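Local structure of fumarate reductase iron-sulfur subunit (Mycolicibacterium smegmatis, 7D6V) at residues Gly30-Val33 against Leu34-Ile37. The protein carries three iron-sulfur clusters and probably relays electrons from succinate oxidation toward the quinone bound in mycobacterial succinate dehydrogenase Sdh1. Sequence-based numbering, arbitrary orientation.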
# COMPACT_ATOMS: atom_id res chain seq x y z
N GLY B 30 6.79 -21.30 6.70
CA GLY B 30 6.43 -19.93 6.99
C GLY B 30 7.14 -18.87 6.18
O GLY B 30 7.14 -17.70 6.58
N GLU B 31 7.74 -19.23 5.05
CA GLU B 31 8.49 -18.29 4.23
C GLU B 31 7.72 -17.95 2.96
O GLU B 31 7.02 -18.80 2.40
CB GLU B 31 9.86 -18.86 3.86
CG GLU B 31 10.78 -19.01 5.04
CD GLU B 31 12.11 -19.60 4.66
OE1 GLU B 31 12.26 -20.00 3.49
OE2 GLU B 31 13.01 -19.66 5.52
N VAL B 32 7.83 -16.70 2.53
CA VAL B 32 7.22 -16.25 1.28
C VAL B 32 8.18 -16.48 0.12
O VAL B 32 9.35 -16.83 0.32
CB VAL B 32 6.80 -14.77 1.35
CG1 VAL B 32 5.64 -14.60 2.31
CG2 VAL B 32 7.96 -13.88 1.72
N VAL B 33 7.67 -16.33 -1.10
CA VAL B 33 8.49 -16.50 -2.30
C VAL B 33 9.68 -15.55 -2.29
O VAL B 33 10.79 -15.92 -2.70
CB VAL B 33 7.62 -16.31 -3.56
CG1 VAL B 33 8.48 -16.12 -4.79
CG2 VAL B 33 6.69 -17.49 -3.75
N LEU B 34 9.47 -14.31 -1.84
CA LEU B 34 10.55 -13.33 -1.84
C LEU B 34 11.71 -13.76 -0.96
O LEU B 34 12.87 -13.46 -1.27
CB LEU B 34 10.01 -11.96 -1.41
CG LEU B 34 10.95 -10.77 -1.61
CD1 LEU B 34 11.50 -10.74 -3.02
CD2 LEU B 34 10.23 -9.47 -1.29
N ASP B 35 11.44 -14.46 0.15
CA ASP B 35 12.52 -15.00 0.96
C ASP B 35 13.33 -16.03 0.19
O ASP B 35 14.57 -16.07 0.29
CB ASP B 35 11.97 -15.62 2.25
CG ASP B 35 11.15 -14.65 3.07
OD1 ASP B 35 10.12 -15.07 3.62
OD2 ASP B 35 11.55 -13.47 3.16
N ILE B 36 12.66 -16.88 -0.59
CA ILE B 36 13.36 -17.87 -1.39
C ILE B 36 14.21 -17.18 -2.46
O ILE B 36 15.33 -17.61 -2.76
CB ILE B 36 12.35 -18.85 -2.01
CG1 ILE B 36 11.32 -19.27 -0.97
CG2 ILE B 36 13.07 -20.07 -2.55
CD1 ILE B 36 11.89 -20.03 0.20
N ILE B 37 13.69 -16.10 -3.04
CA ILE B 37 14.45 -15.34 -4.03
C ILE B 37 15.68 -14.71 -3.38
O ILE B 37 16.76 -14.69 -3.97
CB ILE B 37 13.55 -14.28 -4.70
CG1 ILE B 37 12.37 -14.96 -5.39
CG2 ILE B 37 14.34 -13.46 -5.69
CD1 ILE B 37 12.76 -15.79 -6.59
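Asp35 reaches back along the chain to the residue three before it, and its OD1 accepts a hydrogen bond from Val32 N at 3.0 Å. The N-H points at the oxygen with an angle of 152°, but arrives on the anti side of the carboxylate and 35° out of its plane. The torsion of Asp35 about CA-CB makes this possible: with CG anti to the carbonyl carbon (chi1 -57°), the carboxylate lies back over the start of the helix, against Val32 CG2. Val32 occupies the N-cap position of helix 33-43, and an acidic residue at N3 that accepts the N-cap N-H is the reciprocal half of a capping box. Only this half is made, because valine has no side-chain acceptor for the first helical N-H groups. Val32 O begins the helical ladder with weak bonds from Ile36 N at 3.4 Å and from Asp35 N at 3.2 Å. The next bond is a regular helical one, Ile37 N to Val33 O at 2.9 Å. In the 2Fe-2S ferredoxin domain, a beta-grasp fold, this turn leads from strand 17-27 into the helix packed beside the cluster, and Leu34 sends its side chain to within about 4 Å of the cluster, touching Cys74 and Trp52. Val33 and Leu34 also make backbone hydrogen bonds with Thr76 and Met73 of the same chain. Glu31 is buried yet provided for: its carboxylate forms a salt bridge with Arg39 through OE1 and a hydrogen bond with Asn28 through OE2. The Glu31 and Ile36 side chains cross at about a right angle, with CD1 beside OE1. Branched aliphatic residues suit the inner side of the helix: Val33 CG1 lies alongside Ile37 CG1 at 4.1 Å, while Ile36 packs on Val25 and Val27. Gly30 adopts a positive phi, which glycine takes without strain, and its O accepts a hydrogen bond from Ser258 of subunit A.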